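Tetratricopeptide repeat protein (Parabacteroides merdae ATCC 43184, PDB 4R7S) is of unknown function but, as a tetratricopeptide repeat protein, probably serves as a helical scaffold that binds peptides or partner proteins. Local coordinates at residues Thr45-Gly48 with Thr49-Arg53; Lys56-Glu59 with Ala60-Ser63; Glu79-Ala82 with Ser83-Glu87; Glu90-Lys93 with Ala94-Asp97; His108-Ala111 with Leu112-Gly116. All coordinates share one frame; numbering follows the deposited sequence.

Contact 1 (Thr45-Gly48 with Thr49-Arg53); sequences TNLG and TIQRR. With EDO (1,2-ethanediol), chain H.
Several oxygens meet at the Thr49 hydroxyl: Thr45 O lies 3.1 Å from Thr49 OG1, O2 of a bound ethanediol makes a 2.7 Å hydrogen bond with the same OG1, and Tyr64 of helix 57-68 supplies a further hydrogen bond. This one turn illustrates the local packing inside helix 40-52, part of a tetratricopeptide repeat array of antiparallel helices. With chi1 at -41°, OG1 stands beside the backbone N of Thr49, so that hydroxyl and amide both face the Thr45 carbonyl; Thr49 N donates to Thr45 O at 3.1 Å. Two residues along, Leu47 and Gln51 bring their side chains together at a slant, Leu47 CG resting 3.8 Å from Gln51 CD. The amide of Gln51 is buried and fastened at both ends, OE1 by Ser63 and NE2 by Glu24, which ties this helix to helices 57-68 and 20-33. A leucine in place of Gln51 would probably leave the Ser63 hydroxyl and the Glu24 carboxylate without their amide mate. Gly48 adds no side chain where helix 57-68 packs close. Toward helix 20-33, Ile50 curls back over the preceding turn, its CD1 lying 3.4 Å from Asn46 O.

Contact 2 (Lys56-Glu59 with Ala60-Ser63); sequences KLQE and ALIS
The flat carboxamide of Gln58 touches Leu61 through its oxygen, OE1 lying 4.0 Å from Leu61 CD2, while the two side chains run side by side and point the same way. A bend at chi2 (-45°) folds the Gln58 chain and carries its amide toward the leucine. The second flat group, the Glu59 carboxylate, reaches back instead, to Lys56 at the N-cap position: Lys56 NZ and Glu59 OE2 form a salt bridge whose hydrogen bond, at 3.3 Å, is weak, and Glu24 is the stronger partner of the same ammonium. Regular backbone bonds run through the first two turns, Ala60 N to Lys56 O at 2.9 Å and Ser63 N to Glu59 O at 3.0 Å. Ala60 is buried against Gln51 of helix 40-52 and Leu84 of helix 75-87, a small residue at a close helix crossing of the kind tetratricopeptide repeats use. The chemistry is thus divided: the Lys56-Glu59 pair lies toward helix 40-52 and Glu24, Ala60 and Leu61 toward helix 75-87, and a carboxylate near the helix N-terminus would probably be favoured by the helix dipole.

Contact 3 (Glu79-Ala82 with Ser83-Glu87); sequences ENRA and SLYTE. With EDO (1,2-ethanediol), chain H.
Consecutive i to i+4 bonds carry the backbone from Glu79 to Thr86, the shortest being Tyr85 N to Arg81 O at 2.8 Å. The turn belongs to helix 75-87 of the tetratricopeptide repeat array, packed between helices 57-68 and 91-104. Arg81 and Tyr85 dominate it, lying side by side and pointing the same way. CG of the arginine is anti to its own amide nitrogen (chi1 -163°), and bends at chi2 and chi3 then lay the chain along the ring, so that Arg81 CD comes within 3.5 Å of Tyr85 CE2. The phenol oxygen stands over the centre of one guanidinium face, 3.5 Å above the plane, with the two flat groups inclined at 51°; the arrangement is therefore no parallel stack. At its far end the guanidinium is fixed by a salt bridge from NH1 to Asp97 and a weak bond from NH2 to Thr65. A methionine here would probably deprive the Asp97 carboxylate of its countercharge and the phenol oxygen of the guanidinium face beneath it. Near the end of the helix, Ala82 O accepts from Thr86 N at 3.0 Å, and Thr86 OG1 lies 3.1 Å from the same Ala82 O.

Contact 4 (Glu90-Lys93 with Ala94-Asp97); sequences ETEK and ALND
Asn96 and Asp97 close on Lys93 O by different first torsions: CG of Asn96 stands anti to the backbone N (chi1 174°), that of Asp97 beside it (chi1 -85°), and a water settles between them. The water donates to Lys93 O at 2.8 Å, accepts from Asn96 ND2 at 2.9 Å and makes a weak bond with Asp97 OD1. Lys93 O is thus held twice, since Asp97 N also reaches it, at 3.2 Å. At the helix start the Lys93 chain runs extended and then turns at chi4 (84°), swinging NZ back to Glu90, the N-cap residue; NZ meets Glu90 OE1 nearly end-on in a 2.9 Å salt bridge. This places a clasp one turn long across the beginning of the helix, beside the Tyr85 ring, while Ala94 N takes the main-chain oxygen Glu90 O at 2.9 Å. Ala94 fits against Tyr85 and Thr86 of helix 75-87, where Asp97 also finds its main charged partner, Arg81; Leu95 leans on Arg115 and Tyr119 of helix 109-121, setting this helix between its predecessor and successor in the tetratricopeptide repeat array.

Contact 5 (His108-Ala111 with Leu112-Gly116); sequences HQEA and LYCRG. With EDO (1,2-ethanediol), chain I.
Glu110 and Cys114 face one another a single turn apart, the sulfur SG of Cys114 lying 3.6 Å from Glu110 OE2. They sit in the opening turns of helix 109-121, within the tetratricopeptide repeat array. A bend at chi2 (76°) folds the Glu110 carboxylate forward along the helix, over the cysteine, while a chi1 of -69° sets SG beside the backbone N of Cys114, where it also lies 3.3 Å from Glu110 O. The two carboxylate oxygens have separate tasks: OE1 is salt-bridged to Arg144, and OE2 accepts a 3.2 Å hydrogen bond from O2 of a bound ethanediol. That small molecule is flanked by the Tyr113 ring, whose edge it meets near the ring plane. His108, at the N-cap position, sets its ring alongside the first turn, with the Glu110 amide nitrogen above one face, toward the rim, and Ala111 CB in plane at the edge. Its carbonyl receives Leu112 N at 3.0 Å. Leu112 itself points to the opposite flank, packing on Leu102 and Ile135 of the neighbouring helices; its branch point stays close to the helix start, CG lying 3.4 Å from His108 O.

How the contacts relate
The five contacts follow one another along consecutive helices of the array. Contacts 1 and 2, centres 8 Å apart, are joined by Gln51 OE1 and Ser63 OG at 2.6 Å; contacts 3 and 4, likewise 8 Å apart, by the bridge from Arg81 NH1 to Asp97 OD1 at 2.9 Å. Arg52 links contact 1 to contact 3, its NE meeting Glu87 OE1 at 3.0 Å, and Leu61 of contact 2 packs on Tyr85. One ethanediol touches both contacts 1 and 3. Contact 5 meets contact 4 through Leu95 CD1 and Arg115 CG at 3.7 Å, whereas contacts 2 and 5 lie about 23 Å apart between centres. The ethanediols probably come from the crystallisation liquor, and no active site is known.

Contact 1 (Thr45-Gly48 with Thr49-Arg53)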
loop_
_atom_site.group_PDB
_atom_site.type_symbol
_atom_site.label_atom_id
_atom_site.label_comp_id
_atom_site.label_asym_id
_atom_site.label_seq_id
_atom_site.Cartn_x
_atom_site.Cartn_y
_atom_site.Cartn_z
ATOM N N THR A 45 -1.646 -12.521 -16.692
ATOM C CA THR A 45 -0.968 -11.751 -15.640
ATOM C C THR A 45 -0.945 -10.276 -16.046
ATOM O O THR A 45 -1.407 -9.446 -15.255
ATOM C CB THR A 45 0.431 -12.311 -15.307
ATOM O OG1 THR A 45 0.353 -13.724 -15.125
ATOM C CG2 THR A 45 0.992 -11.729 -14.044
ATOM N N ASN A 46 -0.457 -9.969 -17.286
ATOM C CA ASN A 46 -0.404 -8.624 -17.887
ATOM C C ASN A 46 -1.791 -7.992 -17.907
ATOM O O ASN A 46 -1.944 -6.856 -17.467
ATOM C CB ASN A 46 0.142 -8.673 -19.327
ATOM C CG ASN A 46 1.562 -9.167 -19.508
ATOM O OD1 ASN A 46 2.453 -8.942 -18.668
ATOM N ND2 ASN A 46 1.805 -9.789 -20.674
ATOM N N LEU A 47 -2.802 -8.750 -18.365
ATOM C CA LEU A 47 -4.207 -8.328 -18.428
ATOM C C LEU A 47 -4.680 -7.913 -17.028
ATOM O O LEU A 47 -5.210 -6.816 -16.875
ATOM C CB LEU A 47 -5.099 -9.436 -19.027
ATOM C CG LEU A 47 -6.601 -9.151 -19.147
ATOM C CD1 LEU A 47 -6.905 -8.077 -20.187
ATOM C CD2 LEU A 47 -7.367 -10.415 -19.517
ATOM N N GLY A 48 -4.410 -8.747 -16.026
ATOM C CA GLY A 48 -4.757 -8.453 -14.642
ATOM C C GLY A 48 -4.221 -7.108 -14.191
ATOM O O GLY A 48 -4.978 -6.308 -13.641
ATOM N N THR A 49 -2.924 -6.832 -14.467
ATOM C CA THR A 49 -2.271 -5.579 -14.096
ATOM C C THR A 49 -2.856 -4.389 -14.874
ATOM O O THR A 49 -3.107 -3.342 -14.261
ATOM C CB THR A 49 -0.764 -5.679 -14.263
ATOM O OG1 THR A 49 -0.339 -6.954 -13.797
ATOM C CG2 THR A 49 -0.045 -4.648 -13.446
ATOM N N ILE A 50 -3.089 -4.557 -16.201
ATOM C CA ILE A 50 -3.694 -3.550 -17.087
ATOM C C ILE A 50 -5.120 -3.198 -16.578
ATOM O O ILE A 50 -5.479 -2.017 -16.517
ATOM C CB ILE A 50 -3.704 -4.069 -18.547
ATOM C CG1 ILE A 50 -2.282 -4.062 -19.132
ATOM C CG2 ILE A 50 -4.681 -3.289 -19.431
ATOM C CD1 ILE A 50 -2.106 -4.937 -20.310
ATOM N N GLN A 51 -5.896 -4.231 -16.194
ATOM C CA GLN A 51 -7.242 -4.104 -15.652
ATOM C C GLN A 51 -7.221 -3.397 -14.297
ATOM O O GLN A 51 -8.075 -2.549 -14.050
ATOM C CB GLN A 51 -7.931 -5.474 -15.532
ATOM C CG GLN A 51 -8.287 -6.067 -16.891
ATOM C CD GLN A 51 -8.974 -7.401 -16.767
ATOM O OE1 GLN A 51 -8.598 -8.252 -15.962
ATOM N NE2 GLN A 51 -9.998 -7.618 -17.572
ATOM N N ARG A 52 -6.242 -3.726 -13.438
ATOM C CA ARG A 52 -6.088 -3.108 -12.112
ATOM C C ARG A 52 -5.752 -1.611 -12.250
ATOM O O ARG A 52 -6.321 -0.798 -11.527
ATOM C CB ARG A 52 -4.997 -3.829 -11.294
ATOM C CG ARG A 52 -4.970 -3.424 -9.823
ATOM C CD ARG A 52 -3.684 -3.842 -9.140
ATOM N NE ARG A 52 -3.758 -3.560 -7.707
ATOM C CZ ARG A 52 -2.824 -3.867 -6.815
ATOM N NH1 ARG A 52 -1.710 -4.483 -7.193
ATOM N NH2 ARG A 52 -2.991 -3.557 -5.539
ATOM N N ARG A 53 -4.849 -1.256 -13.191
ATOM C CA ARG A 53 -4.442 0.125 -13.447
ATOM C C ARG A 53 -5.587 0.970 -14.055
ATOM O O ARG A 53 -5.437 2.182 -14.189
ATOM C CB ARG A 53 -3.215 0.160 -14.352
ATOM C CG ARG A 53 -1.904 -0.184 -13.647
ATOM C CD ARG A 53 -0.759 -0.244 -14.630
ATOM N NE ARG A 53 -0.573 1.027 -15.330
ATOM C CZ ARG A 53 0.095 1.174 -16.470
ATOM N NH1 ARG A 53 0.637 0.122 -17.075
ATOM N NH2 ARG A 53 0.213 2.372 -17.025
HETATM C C1 EDO H . 3.563 -5.801 -13.247
HETATM O O1 EDO H . 3.399 -5.231 -11.944
HETATM C C2 EDO H . 2.981 -7.246 -13.308
HETATM O O2 EDO H . 2.206 -7.420 -14.493
#

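Contact 2 (Lys56-Glu59 with Ala60-Ser63)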
loop_
_atom_site.group_PDB
_atom_site.type_symbol
_atom_site.label_atom_id
_atom_site.label_comp_id
_atom_site.label_asym_id
_atom_site.label_seq_id
_atom_site.Cartn_x
_atom_site.Cartn_y
_atom_site.Cartn_z
ATOM N N LYS A 56 -10.555 -1.544 -12.673
ATOM C CA LYS A 56 -11.406 -2.722 -12.892
ATOM C C LYS A 56 -10.864 -3.852 -11.977
ATOM O O LYS A 56 -10.329 -4.872 -12.437
ATOM C CB LYS A 56 -11.412 -3.115 -14.380
ATOM C CG LYS A 56 -11.596 -1.947 -15.341
ATOM C CD LYS A 56 -12.409 -2.346 -16.566
ATOM C CE LYS A 56 -11.597 -2.536 -17.823
ATOM N NZ LYS A 56 -12.340 -3.301 -18.869
ATOM N N LEU A 57 -10.975 -3.616 -10.666
ATOM C CA LEU A 57 -10.438 -4.456 -9.603
ATOM C C LEU A 57 -11.053 -5.875 -9.553
ATOM O O LEU A 57 -10.296 -6.840 -9.414
ATOM C CB LEU A 57 -10.595 -3.761 -8.244
ATOM C CG LEU A 57 -10.012 -2.341 -8.093
ATOM C CD1 LEU A 57 -10.029 -1.908 -6.627
ATOM C CD2 LEU A 57 -8.575 -2.230 -8.648
ATOM N N GLN A 58 -12.388 -6.010 -9.677
ATOM C CA GLN A 58 -13.017 -7.332 -9.660
ATOM C C GLN A 58 -12.592 -8.147 -10.874
ATOM O O GLN A 58 -12.332 -9.340 -10.716
ATOM C CB GLN A 58 -14.564 -7.254 -9.562
ATOM C CG GLN A 58 -15.126 -6.957 -8.150
ATOM C CD GLN A 58 -14.497 -7.733 -7.002
ATOM O OE1 GLN A 58 -14.320 -8.965 -7.036
ATOM N NE2 GLN A 58 -14.155 -7.012 -5.945
ATOM N N GLU A 59 -12.471 -7.499 -12.060
ATOM C CA GLU A 59 -12.035 -8.126 -13.326
ATOM C C GLU A 59 -10.586 -8.610 -13.228
ATOM O O GLU A 59 -10.267 -9.740 -13.628
ATOM C CB GLU A 59 -12.149 -7.133 -14.498
ATOM C CG GLU A 59 -13.493 -7.152 -15.193
ATOM C CD GLU A 59 -13.915 -5.799 -15.726
ATOM O OE1 GLU A 59 -14.345 -4.950 -14.909
ATOM O OE2 GLU A 59 -13.812 -5.586 -16.957
ATOM N N ALA A 60 -9.718 -7.724 -12.711
ATOM C CA ALA A 60 -8.301 -7.965 -12.489
ATOM C C ALA A 60 -8.118 -9.178 -11.596
ATOM O O ALA A 60 -7.238 -9.987 -11.857
ATOM C CB ALA A 60 -7.665 -6.745 -11.854
ATOM N N LEU A 61 -8.983 -9.339 -10.581
ATOM C CA LEU A 61 -8.911 -10.487 -9.682
ATOM C C LEU A 61 -9.183 -11.774 -10.455
ATOM O O LEU A 61 -8.469 -12.759 -10.253
ATOM C CB LEU A 61 -9.876 -10.329 -8.479
ATOM C CG LEU A 61 -10.065 -11.534 -7.539
ATOM C CD1 LEU A 61 -8.734 -12.050 -6.972
ATOM C CD2 LEU A 61 -11.030 -11.193 -6.412
ATOM N N ILE A 62 -10.163 -11.752 -11.362
ATOM C CA ILE A 62 -10.503 -12.935 -12.160
ATOM C C ILE A 62 -9.303 -13.318 -13.075
ATOM O O ILE A 62 -8.952 -14.510 -13.153
ATOM C CB ILE A 62 -11.845 -12.739 -12.925
ATOM C CG1 ILE A 62 -13.027 -12.759 -11.899
ATOM C CG2 ILE A 62 -12.030 -13.799 -14.034
ATOM C CD1 ILE A 62 -14.451 -12.442 -12.423
ATOM N N SER A 63 -8.651 -12.308 -13.695
ATOM C CA SER A 63 -7.496 -12.523 -14.572
ATOM C C SER A 63 -6.322 -13.164 -13.792
ATOM O O SER A 63 -5.779 -14.179 -14.238
ATOM C CB SER A 63 -7.072 -11.221 -15.243
ATOM O OG SER A 63 -8.038 -10.816 -16.200
#

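Contact 3 (Glu79-Ala82 with Ser83-Glu87)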
loop_
_atom_site.group_PDB
_atom_site.type_symbol
_atom_site.label_atom_id
_atom_site.label_comp_id
_atom_site.label_asym_id
_atom_site.label_seq_id
_atom_site.Cartn_x
_atom_site.Cartn_y
_atom_site.Cartn_z
ATOM N N GLU A 79 2.253 -12.175 -5.702
ATOM C CA GLU A 79 2.570 -10.830 -5.222
ATOM C C GLU A 79 1.549 -9.810 -5.753
ATOM O O GLU A 79 1.119 -8.952 -4.996
ATOM C CB GLU A 79 4.004 -10.455 -5.637
ATOM C CG GLU A 79 4.444 -9.064 -5.222
ATOM C CD GLU A 79 5.733 -8.589 -5.859
ATOM O OE1 GLU A 79 6.744 -9.322 -5.780
ATOM O OE2 GLU A 79 5.744 -7.457 -6.394
ATOM N N ASN A 80 1.129 -9.927 -7.015
ATOM C CA ASN A 80 0.173 -8.975 -7.570
ATOM C C ASN A 80 -1.253 -9.199 -7.048
ATOM O O ASN A 80 -1.917 -8.227 -6.677
ATOM C CB ASN A 80 0.222 -8.986 -9.102
ATOM C CG ASN A 80 1.429 -8.229 -9.601
ATOM O OD1 ASN A 80 1.454 -7.000 -9.675
ATOM N ND2 ASN A 80 2.503 -8.917 -9.821
ATOM N N ARG A 81 -1.697 -10.451 -6.963
ATOM C CA ARG A 81 -3.042 -10.791 -6.472
ATOM C C ARG A 81 -3.146 -10.524 -4.954
ATOM O O ARG A 81 -4.184 -10.045 -4.492
ATOM C CB ARG A 81 -3.362 -12.251 -6.811
ATOM C CG ARG A 81 -4.822 -12.678 -6.750
ATOM C CD ARG A 81 -4.749 -14.032 -6.090
ATOM N NE ARG A 81 -5.721 -15.012 -6.536
ATOM C CZ ARG A 81 -5.854 -16.221 -6.001
ATOM N NH1 ARG A 81 -5.086 -16.595 -4.982
ATOM N NH2 ARG A 81 -6.757 -17.068 -6.477
ATOM N N ALA A 82 -2.068 -10.788 -4.186
ATOM C CA ALA A 82 -2.111 -10.486 -2.750
ATOM C C ALA A 82 -2.255 -8.976 -2.553
ATOM O O ALA A 82 -3.079 -8.548 -1.748
ATOM C CB ALA A 82 -0.876 -11.011 -2.044
ATOM N N SER A 83 -1.526 -8.179 -3.359
ATOM C CA SER A 83 -1.590 -6.723 -3.345
ATOM C C SER A 83 -2.989 -6.264 -3.758
ATOM O O SER A 83 -3.518 -5.317 -3.180
ATOM C CB SER A 83 -0.540 -6.134 -4.278
ATOM O OG SER A 83 -0.645 -4.723 -4.338
ATOM N N LEU A 84 -3.589 -6.938 -4.740
ATOM C CA LEU A 84 -4.933 -6.602 -5.171
ATOM C C LEU A 84 -5.947 -6.923 -4.056
ATOM O O LEU A 84 -6.831 -6.106 -3.804
ATOM C CB LEU A 84 -5.295 -7.314 -6.487
ATOM C CG LEU A 84 -6.712 -7.071 -7.033
ATOM C CD1 LEU A 84 -6.963 -5.605 -7.348
ATOM C CD2 LEU A 84 -6.952 -7.892 -8.243
ATOM N N TYR A 85 -5.795 -8.082 -3.370
ATOM C CA TYR A 85 -6.670 -8.479 -2.263
ATOM C C TYR A 85 -6.656 -7.434 -1.155
ATOM O O TYR A 85 -7.702 -7.118 -0.599
ATOM C CB TYR A 85 -6.266 -9.850 -1.698
ATOM C CG TYR A 85 -6.852 -11.042 -2.428
ATOM C CD1 TYR A 85 -8.179 -11.045 -2.847
ATOM C CD2 TYR A 85 -6.093 -12.186 -2.655
ATOM C CE1 TYR A 85 -8.732 -12.150 -3.496
ATOM C CE2 TYR A 85 -6.645 -13.309 -3.277
ATOM C CZ TYR A 85 -7.965 -13.284 -3.699
ATOM O OH TYR A 85 -8.521 -14.368 -4.329
ATOM N N THR A 86 -5.467 -6.881 -0.861
ATOM C CA THR A 86 -5.242 -5.855 0.142
ATOM C C THR A 86 -6.049 -4.607 -0.237
ATOM O O THR A 86 -6.746 -4.059 0.623
ATOM C CB THR A 86 -3.731 -5.590 0.300
ATOM O OG1 THR A 86 -3.119 -6.775 0.814
ATOM C CG2 THR A 86 -3.432 -4.450 1.274
ATOM N N GLU A 87 -5.996 -4.207 -1.530
ATOM C CA GLU A 87 -6.714 -3.057 -2.080
ATOM C C GLU A 87 -8.236 -3.286 -1.995
ATOM O O GLU A 87 -8.987 -2.327 -1.796
ATOM C CB GLU A 87 -6.266 -2.801 -3.525
ATOM C CG GLU A 87 -6.565 -1.389 -3.998
ATOM C CD GLU A 87 -6.311 -1.070 -5.457
ATOM O OE1 GLU A 87 -5.392 -1.674 -6.054
ATOM O OE2 GLU A 87 -6.986 -0.156 -5.984
HETATM C C1 EDO H . 3.563 -5.801 -13.247
HETATM O O1 EDO H . 3.399 -5.231 -11.944
HETATM C C2 EDO H . 2.981 -7.246 -13.308
HETATM O O2 EDO H . 2.206 -7.420 -14.493
#

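Contact 4 (Glu90-Lys93 with Ala94-Asp97)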
loop_
_atom_site.group_PDB
_atom_site.type_symbol
_atom_site.label_atom_id
_atom_site.label_comp_id
_atom_site.label_asym_id
_atom_site.label_seq_id
_atom_site.Cartn_x
_atom_site.Cartn_y
_atom_site.Cartn_z
ATOM N N GLU A 90 -9.702 -7.615 1.291
ATOM C CA GLU A 90 -9.768 -9.063 1.469
ATOM C C GLU A 90 -8.463 -9.513 2.161
ATOM O O GLU A 90 -7.585 -10.132 1.541
ATOM C CB GLU A 90 -9.985 -9.751 0.105
ATOM C CG GLU A 90 -11.422 -9.707 -0.380
ATOM C CD GLU A 90 -12.349 -10.560 0.464
ATOM O OE1 GLU A 90 -12.345 -11.800 0.287
ATOM O OE2 GLU A 90 -13.026 -9.995 1.353
ATOM N N THR A 91 -8.338 -9.142 3.449
ATOM C CA THR A 91 -7.165 -9.336 4.293
ATOM C C THR A 91 -6.781 -10.811 4.458
ATOM O O THR A 91 -5.594 -11.123 4.352
ATOM C CB THR A 91 -7.366 -8.637 5.650
ATOM O OG1 THR A 91 -7.689 -7.269 5.402
ATOM C CG2 THR A 91 -6.114 -8.659 6.512
ATOM N N GLU A 92 -7.738 -11.707 4.707
ATOM C CA GLU A 92 -7.376 -13.118 4.898
ATOM C C GLU A 92 -6.850 -13.724 3.596
ATOM O O GLU A 92 -5.859 -14.462 3.612
ATOM C CB GLU A 92 -8.550 -13.944 5.459
ATOM C CG GLU A 92 -8.986 -13.532 6.867
ATOM C CD GLU A 92 -7.956 -13.559 7.991
ATOM O OE1 GLU A 92 -7.319 -14.620 8.201
ATOM O OE2 GLU A 92 -7.831 -12.532 8.699
ATOM N N LYS A 93 -7.476 -13.340 2.468
ATOM C CA LYS A 93 -7.096 -13.802 1.139
ATOM C C LYS A 93 -5.697 -13.270 0.746
ATOM O O LYS A 93 -4.898 -14.034 0.198
ATOM C CB LYS A 93 -8.167 -13.411 0.110
ATOM C CG LYS A 93 -9.347 -14.370 0.122
ATOM C CD LYS A 93 -10.302 -14.143 -1.022
ATOM C CE LYS A 93 -11.435 -15.139 -0.999
ATOM N NZ LYS A 93 -12.520 -14.714 -0.082
ATOM N N ALA A 94 -5.380 -12.009 1.095
ATOM C CA ALA A 94 -4.077 -11.416 0.806
ATOM C C ALA A 94 -2.993 -12.144 1.570
ATOM O O ALA A 94 -1.995 -12.545 0.975
ATOM C CB ALA A 94 -4.079 -9.939 1.164
ATOM N N LEU A 95 -3.224 -12.354 2.884
ATOM C CA LEU A 95 -2.342 -13.059 3.815
ATOM C C LEU A 95 -2.075 -14.476 3.312
ATOM O O LEU A 95 -0.909 -14.864 3.213
ATOM C CB LEU A 95 -2.969 -13.060 5.243
ATOM C CG LEU A 95 -2.340 -13.931 6.360
ATOM C CD1 LEU A 95 -0.886 -13.570 6.635
ATOM C CD2 LEU A 95 -3.118 -13.784 7.646
ATOM N N ASN A 96 -3.135 -15.209 2.912
ATOM C CA ASN A 96 -3.001 -16.568 2.382
ATOM C C ASN A 96 -2.047 -16.621 1.149
ATOM O O ASN A 96 -1.254 -17.568 1.033
ATOM C CB ASN A 96 -4.377 -17.157 2.029
ATOM C CG ASN A 96 -4.321 -18.504 1.332
ATOM O OD1 ASN A 96 -3.718 -19.471 1.829
ATOM N ND2 ASN A 96 -4.912 -18.582 0.136
ATOM N N ASP A 97 -2.125 -15.617 0.243
ATOM C CA ASP A 97 -1.238 -15.557 -0.927
ATOM C C ASP A 97 0.231 -15.262 -0.510
ATOM O O ASP A 97 1.146 -15.877 -1.086
ATOM C CB ASP A 97 -1.739 -14.535 -1.953
ATOM C CG ASP A 97 -2.793 -15.051 -2.925
ATOM O OD1 ASP A 97 -3.131 -16.263 -2.865
ATOM O OD2 ASP A 97 -3.280 -14.250 -3.741
HETATM O O HOH W 1 -5.446 -16.197 -1.430
#

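Contact 5 (His108-Ala111 with Leu112-Gly116)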
loop_
_atom_site.group_PDB
_atom_site.type_symbol
_atom_site.label_atom_id
_atom_site.label_comp_id
_atom_site.label_asym_id
_atom_site.label_seq_id
_atom_site.Cartn_x
_atom_site.Cartn_y
_atom_site.Cartn_z
ATOM N N HIS A 108 11.706 -13.556 0.375
ATOM C CA HIS A 108 11.161 -12.583 -0.591
ATOM C C HIS A 108 10.745 -11.318 0.177
ATOM O O HIS A 108 9.728 -11.309 0.881
ATOM C CB HIS A 108 9.993 -13.189 -1.398
ATOM C CG HIS A 108 9.576 -12.368 -2.582
ATOM N ND1 HIS A 108 8.348 -11.733 -2.622
ATOM C CD2 HIS A 108 10.218 -12.140 -3.753
ATOM C CE1 HIS A 108 8.295 -11.110 -3.787
ATOM N NE2 HIS A 108 9.394 -11.330 -4.508
ATOM N N GLN A 109 11.574 -10.270 0.059
ATOM C CA GLN A 109 11.462 -9.006 0.794
ATOM C C GLN A 109 10.148 -8.243 0.582
ATOM O O GLN A 109 9.614 -7.740 1.562
ATOM C CB GLN A 109 12.670 -8.095 0.529
ATOM C CG GLN A 109 13.947 -8.695 1.120
ATOM C CD GLN A 109 15.178 -7.830 0.970
ATOM O OE1 GLN A 109 15.187 -6.644 1.299
ATOM N NE2 GLN A 109 16.279 -8.432 0.552
ATOM N N GLU A 110 9.612 -8.158 -0.633
ATOM C CA GLU A 110 8.340 -7.442 -0.806
ATOM C C GLU A 110 7.205 -8.170 -0.087
ATOM O O GLU A 110 6.360 -7.509 0.516
ATOM C CB GLU A 110 7.988 -7.249 -2.283
ATOM C CG GLU A 110 6.706 -6.448 -2.507
ATOM C CD GLU A 110 6.815 -4.949 -2.290
ATOM O OE1 GLU A 110 7.950 -4.423 -2.207
ATOM O OE2 GLU A 110 5.754 -4.289 -2.243
ATOM N N ALA A 111 7.187 -9.521 -0.163
ATOM C CA ALA A 111 6.167 -10.346 0.487
ATOM C C ALA A 111 6.258 -10.215 2.025
ATOM O O ALA A 111 5.230 -10.033 2.680
ATOM C CB ALA A 111 6.317 -11.812 0.071
ATOM N N LEU A 112 7.486 -10.279 2.578
ATOM C CA LEU A 112 7.741 -10.151 4.009
ATOM C C LEU A 112 7.238 -8.805 4.529
ATOM O O LEU A 112 6.559 -8.767 5.556
ATOM C CB LEU A 112 9.240 -10.317 4.314
ATOM C CG LEU A 112 9.801 -11.733 4.257
ATOM C CD1 LEU A 112 11.302 -11.706 4.148
ATOM C CD2 LEU A 112 9.345 -12.566 5.464
ATOM N N TYR A 113 7.554 -7.717 3.807
ATOM C CA TYR A 113 7.162 -6.359 4.183
ATOM C C TYR A 113 5.654 -6.207 4.204
ATOM O O TYR A 113 5.119 -5.689 5.176
ATOM C CB TYR A 113 7.780 -5.312 3.245
ATOM C CG TYR A 113 7.450 -3.886 3.635
ATOM C CD1 TYR A 113 7.922 -3.338 4.826
ATOM C CD2 TYR A 113 6.681 -3.074 2.804
ATOM C CE1 TYR A 113 7.592 -2.036 5.204
ATOM C CE2 TYR A 113 6.354 -1.767 3.167
ATOM C CZ TYR A 113 6.815 -1.252 4.366
ATOM O OH TYR A 113 6.511 0.042 4.708
ATOM N N CYS A 114 4.978 -6.676 3.155
ATOM C CA CYS A 114 3.530 -6.564 3.012
ATOM C C CYS A 114 2.803 -7.435 4.014
ATOM O O CYS A 114 1.814 -6.975 4.582
ATOM C CB CYS A 114 3.101 -6.876 1.585
ATOM S SG CYS A 114 3.612 -5.628 0.379
ATOM N N ARG A 115 3.300 -8.660 4.276
ATOM C CA ARG A 115 2.688 -9.538 5.266
ATOM C C ARG A 115 2.867 -8.929 6.643
ATOM O O ARG A 115 1.926 -8.957 7.440
ATOM C CB ARG A 115 3.247 -10.971 5.213
ATOM C CG ARG A 115 2.355 -11.982 5.954
ATOM C CD ARG A 115 2.829 -13.419 5.850
ATOM N NE ARG A 115 4.137 -13.675 6.473
ATOM C CZ ARG A 115 4.718 -14.873 6.509
ATOM N NH1 ARG A 115 4.106 -15.934 5.988
ATOM N NH2 ARG A 115 5.909 -15.020 7.066
ATOM N N GLY A 116 4.056 -8.365 6.890
ATOM C CA GLY A 116 4.392 -7.682 8.135
ATOM C C GLY A 116 3.373 -6.614 8.481
ATOM O O GLY A 116 2.829 -6.612 9.587
HETATM C C1 EDO I . 3.480 -1.426 0.796
HETATM O O1 EDO I . 2.079 -1.646 0.865
HETATM C C2 EDO I . 4.014 -1.838 -0.604
HETATM O O2 EDO I . 5.404 -1.555 -0.712
#